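Local coordinates for protein NADPH-flavin oxidoreductase (Helicobacter pylori, PDB 2H0U) that binds FMN and, as a member of the nitroreductase family, probably transfers electrons from NAD(P)H through this flavin to its substrates, at residues P48-L54 / F80-R86. Sequence-based numbering, arbitrary orientation.
Sequences PWKMLLL and FVIYLAR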
ATOM      1  N   PRO A  48     -10.613   1.716  -6.756  1.00  9.21           N
ATOM      2  CA  PRO A  48     -10.580   2.959  -7.509  1.00  9.67           C
ATOM      3  C   PRO A  48      -9.324   3.076  -8.359  1.00  9.60           C
ATOM      4  O   PRO A  48      -8.496   3.994  -8.156  1.00 10.25           O
ATOM      5  CB  PRO A  48     -10.584   4.009  -6.396  1.00  9.49           C
ATOM      6  CG  PRO A  48      -9.651   3.352  -5.321  1.00  8.98           C
ATOM      7  CD  PRO A  48     -10.095   1.891  -5.372  1.00  9.48           C
ATOM      8  N   TRP A  49      -9.152   2.110  -9.257  1.00  9.88           N
ATOM      9  CA  TRP A  49      -7.870   1.893  -9.916  1.00  8.92           C
ATOM     10  C   TRP A  49      -7.977   1.347 -11.335  1.00  8.88           C
ATOM     11  O   TRP A  49      -9.012   0.839 -11.751  1.00  8.23           O
ATOM     12  CB  TRP A  49      -6.959   1.000  -9.071  1.00  8.08           C
ATOM     13  CG  TRP A  49      -7.533  -0.323  -8.646  1.00 10.12           C
ATOM     14  CD1 TRP A  49      -8.191  -1.237  -9.437  1.00 10.07           C
ATOM     15  CD2 TRP A  49      -7.455  -0.895  -7.335  1.00  9.25           C
ATOM     16  NE1 TRP A  49      -8.545  -2.337  -8.681  1.00 11.43           N
ATOM     17  CE2 TRP A  49      -8.120  -2.144  -7.385  1.00  9.85           C
ATOM     18  CE3 TRP A  49      -6.898  -0.461  -6.117  1.00  8.70           C
ATOM     19  CZ2 TRP A  49      -8.187  -3.000  -6.285  1.00  7.93           C
ATOM     20  CZ3 TRP A  49      -7.001  -1.306  -4.984  1.00 10.58           C
ATOM     21  CH2 TRP A  49      -7.632  -2.572  -5.090  1.00  8.06           C
ATOM     22  N   LYS A  50      -6.876   1.455 -12.076  1.00  8.62           N
ATOM     23  CA  LYS A  50      -6.754   0.732 -13.333  1.00  8.74           C
ATOM     24  C   LYS A  50      -5.270   0.587 -13.601  1.00  9.36           C
ATOM     25  O   LYS A  50      -4.523   1.567 -13.469  1.00  8.29           O
ATOM     26  CB  LYS A  50      -7.402   1.504 -14.496  1.00  9.03           C
ATOM     27  CG  LYS A  50      -7.260   0.734 -15.833  1.00  9.43           C
ATOM     28  CD  LYS A  50      -8.162   1.328 -16.914  1.00 14.02           C
ATOM     29  CE  LYS A  50      -7.965   0.512 -18.215  1.00 18.62           C
ATOM     30  NZ  LYS A  50      -8.939   0.879 -19.297  1.00 25.04           N
HETATM   31  N   MSE A  51      -4.856  -0.618 -13.979  1.00  7.79           N
HETATM   32  CA  MSE A  51      -3.437  -0.888 -14.277  1.00  9.69           C
HETATM   33  C   MSE A  51      -3.149  -0.867 -15.777  1.00  9.07           C
HETATM   34  O   MSE A  51      -3.931  -1.440 -16.552  1.00  8.86           O
HETATM   35  CB  MSE A  51      -3.097  -2.292 -13.761  1.00  7.83           C
HETATM   36  CG  MSE A  51      -3.113  -2.356 -12.223  1.00  9.66           C
HETATM   37 SE   MSE A  51      -2.683  -4.131 -11.557  1.00 19.11          SE
HETATM   38  CE  MSE A  51      -4.306  -5.023 -12.129  1.00 11.82           C
ATOM     39  N   LEU A  52      -1.981  -0.350 -16.172  1.00  7.99           N
ATOM     40  CA  LEU A  52      -1.545  -0.400 -17.550  1.00  8.89           C
ATOM     41  C   LEU A  52      -0.246  -1.171 -17.647  1.00  9.87           C
ATOM     42  O   LEU A  52       0.685  -0.903 -16.881  1.00  9.74           O
ATOM     43  CB  LEU A  52      -1.330   1.029 -18.150  1.00  7.77           C
ATOM     44  CG  LEU A  52      -2.427   2.083 -17.953  1.00  9.83           C
ATOM     45  CD1 LEU A  52      -1.996   3.479 -18.395  1.00 10.59           C
ATOM     46  CD2 LEU A  52      -3.741   1.673 -18.668  1.00 10.73           C
ATOM     47  N   LEU A  53      -0.188  -2.125 -18.581  1.00  9.77           N
ATOM     48  CA  LEU A  53       1.091  -2.760 -18.926  1.00 10.65           C
ATOM     49  C   LEU A  53       1.762  -1.989 -20.071  1.00 12.52           C
ATOM     50  O   LEU A  53       1.215  -1.905 -21.186  1.00 12.21           O
ATOM     51  CB  LEU A  53       0.916  -4.221 -19.330  1.00 10.95           C
ATOM     52  CG  LEU A  53       2.223  -4.957 -19.715  1.00  9.92           C
ATOM     53  CD1 LEU A  53       3.104  -5.204 -18.468  1.00 11.00           C
ATOM     54  CD2 LEU A  53       1.947  -6.271 -20.443  1.00 10.87           C
ATOM     55  N   LEU A  54       2.929  -1.426 -19.783  1.00 13.34           N
ATOM     56  CA  LEU A  54       3.665  -0.708 -20.806  1.00 16.74           C
ATOM     57  C   LEU A  54       4.476  -1.748 -21.556  1.00 18.65           C
ATOM     58  O   LEU A  54       5.528  -2.163 -21.101  1.00 18.47           O
ATOM     59  CB  LEU A  54       4.510   0.430 -20.223  1.00 15.00           C
ATOM     60  CG  LEU A  54       5.086   1.421 -21.264  1.00 18.67           C
ATOM     61  CD1 LEU A  54       4.013   1.986 -22.205  1.00 20.53           C
ATOM     62  CD2 LEU A  54       5.812   2.563 -20.589  1.00 17.86           C
ATOM     63  N   PHE A  80       6.369  -4.043 -17.240  1.00 15.10           N
ATOM     64  CA  PHE A  80       6.380  -2.769 -16.578  1.00 13.22           C
ATOM     65  C   PHE A  80       4.936  -2.233 -16.362  1.00 12.68           C
ATOM     66  O   PHE A  80       4.238  -2.009 -17.330  1.00 11.39           O
ATOM     67  CB  PHE A  80       7.177  -1.828 -17.442  1.00 15.10           C
ATOM     68  CG  PHE A  80       7.519  -0.562 -16.766  1.00 14.24           C
ATOM     69  CD1 PHE A  80       8.757  -0.412 -16.190  1.00 12.34           C
ATOM     70  CD2 PHE A  80       6.610   0.473 -16.719  1.00 17.01           C
ATOM     71  CE1 PHE A  80       9.109   0.758 -15.565  1.00 12.77           C
ATOM     72  CE2 PHE A  80       6.944   1.668 -16.070  1.00 19.53           C
ATOM     73  CZ  PHE A  80       8.200   1.804 -15.495  1.00 15.31           C
ATOM     74  N   VAL A  81       4.522  -2.005 -15.114  1.00 11.11           N
ATOM     75  CA  VAL A  81       3.111  -1.670 -14.798  1.00 11.10           C
ATOM     76  C   VAL A  81       2.993  -0.218 -14.329  1.00 11.54           C
ATOM     77  O   VAL A  81       3.774   0.225 -13.509  1.00 10.09           O
ATOM     78  CB  VAL A  81       2.484  -2.674 -13.766  1.00 11.35           C
ATOM     79  CG1 VAL A  81       1.059  -2.279 -13.344  1.00 10.92           C
ATOM     80  CG2 VAL A  81       2.510  -4.111 -14.348  1.00 10.37           C
ATOM     81  N   ILE A  82       2.026   0.521 -14.888  1.00 10.29           N
ATOM     82  CA  ILE A  82       1.715   1.856 -14.396  1.00  9.13           C
ATOM     83  C   ILE A  82       0.366   1.744 -13.705  1.00  9.51           C
ATOM     84  O   ILE A  82      -0.668   1.391 -14.352  1.00  8.96           O
ATOM     85  CB  ILE A  82       1.638   2.894 -15.538  1.00  9.10           C
ATOM     86  CG1 ILE A  82       3.007   2.945 -16.274  1.00  9.45           C
ATOM     87  CG2 ILE A  82       1.212   4.279 -14.970  1.00  7.93           C
ATOM     88  CD1 ILE A  82       3.029   3.764 -17.657  1.00 10.22           C
ATOM     89  N   TYR A  83       0.374   2.011 -12.399  1.00  8.29           N
ATOM     90  CA  TYR A  83      -0.855   1.952 -11.589  1.00  7.87           C
ATOM     91  C   TYR A  83      -1.539   3.306 -11.629  1.00  7.74           C
ATOM     92  O   TYR A  83      -0.934   4.302 -11.262  1.00  8.13           O
ATOM     93  CB  TYR A  83      -0.532   1.604 -10.127  1.00  8.31           C
ATOM     94  CG  TYR A  83       0.107   0.235 -10.013  1.00  8.30           C
ATOM     95  CD1 TYR A  83      -0.680  -0.896  -9.682  1.00  6.44           C
ATOM     96  CD2 TYR A  83       1.482   0.077 -10.209  1.00  7.77           C
ATOM     97  CE1 TYR A  83      -0.104  -2.180  -9.601  1.00  5.87           C
ATOM     98  CE2 TYR A  83       2.092  -1.222 -10.099  1.00  9.22           C
ATOM     99  CZ  TYR A  83       1.292  -2.312  -9.787  1.00  7.42           C
ATOM    100  OH  TYR A  83       1.859  -3.562  -9.697  1.00  8.17           O
ATOM    101  N   LEU A  84      -2.775   3.331 -12.117  1.00  7.53           N
ATOM    102  CA  LEU A  84      -3.605   4.541 -12.085  1.00  7.67           C
ATOM    103  C   LEU A  84      -4.598   4.444 -10.935  1.00  7.49           C
ATOM    104  O   LEU A  84      -5.042   3.345 -10.560  1.00  8.17           O
ATOM    105  CB  LEU A  84      -4.375   4.734 -13.397  1.00  7.02           C
ATOM    106  CG  LEU A  84      -3.641   4.566 -14.748  1.00  9.14           C
ATOM    107  CD1 LEU A  84      -4.718   4.706 -15.861  1.00  8.62           C
ATOM    108  CD2 LEU A  84      -2.452   5.558 -14.880  1.00  8.35           C
ATOM    109  N   ALA A  85      -4.901   5.604 -10.360  1.00  8.61           N
ATOM    110  CA  ALA A  85      -5.889   5.755  -9.296  1.00  8.66           C
ATOM    111  C   ALA A  85      -6.956   6.751  -9.781  1.00  9.81           C
ATOM    112  O   ALA A  85      -6.659   7.700 -10.556  1.00  9.70           O
ATOM    113  CB  ALA A  85      -5.221   6.247  -8.043  1.00  8.44           C
ATOM    114  N   ARG A  86      -8.212   6.471  -9.449  1.00 10.48           N
ATOM    115  CA  ARG A  86      -9.280   7.358  -9.893  1.00 10.97           C
ATOM    116  C   ARG A  86      -9.359   8.649  -9.069  1.00 10.84           C
ATOM    117  O   ARG A  86      -9.076   8.673  -7.858  1.00 10.91           O
ATOM    118  CB  ARG A  86     -10.618   6.625  -9.833  1.00 11.16           C
ATOM    119  CG  ARG A  86     -10.805   5.639 -10.974  1.00 12.55           C
ATOM    120  CD  ARG A  86     -12.182   5.016 -10.928  1.00 14.40           C
ATOM    121  NE  ARG A  86     -12.332   3.999 -11.975  1.00 15.42           N
ATOM    122  CZ  ARG A  86     -12.771   4.246 -13.203  1.00 19.99           C
ATOM    123  NH1 ARG A  86     -13.070   5.487 -13.567  1.00 16.72           N
ATOM    124  NH2 ARG A  86     -12.878   3.242 -14.082  1.00 20.51           N
TER
HETATM  125  O   HOH W   1     -11.682   1.312 -11.379  1.00 16.08           O
HETATM  126  O   HOH W   2       6.230  -4.367 -20.107  1.00 27.21           O
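In the central antiparallel sheet of the nitroreductase fold, strand 49-54 is an edge strand within its own chain and pairs with residues 80-86 at an axis separation of 4.6 Å and 155° between their N-to-C directions. Lys50 with Leu84 and Leu52 with Ile82 are the hydrogen-bonded pairs: Lys50 N to Leu84 O is 3.0 Å, while Leu84 N to Lys50 O and both Leu52-Ile82 N-O bonds measure 2.8 Å. Their side chains share one face, where Leu52 CD1 meets Leu84 CD1 at 3.9 Å. The opposite face, carrying Trp49, Met51 and Tyr83, packs on helix 131-155, and the Trp49 side chain lies about 7 Å from FMN. Here selenomethionine Met51 makes a Met-aromatic contact, SE lying 3.8 Å from Tyr83 CE1. Residues 51-54 also pair in parallel with a strand of the second subunit, continuing the sheet across the dimer, and Lys50 NZ forms a salt bridge with Glu214 of that subunit. At one end a water bridges Leu54 O (2.5 Å) and Phe80 N (2.9 Å).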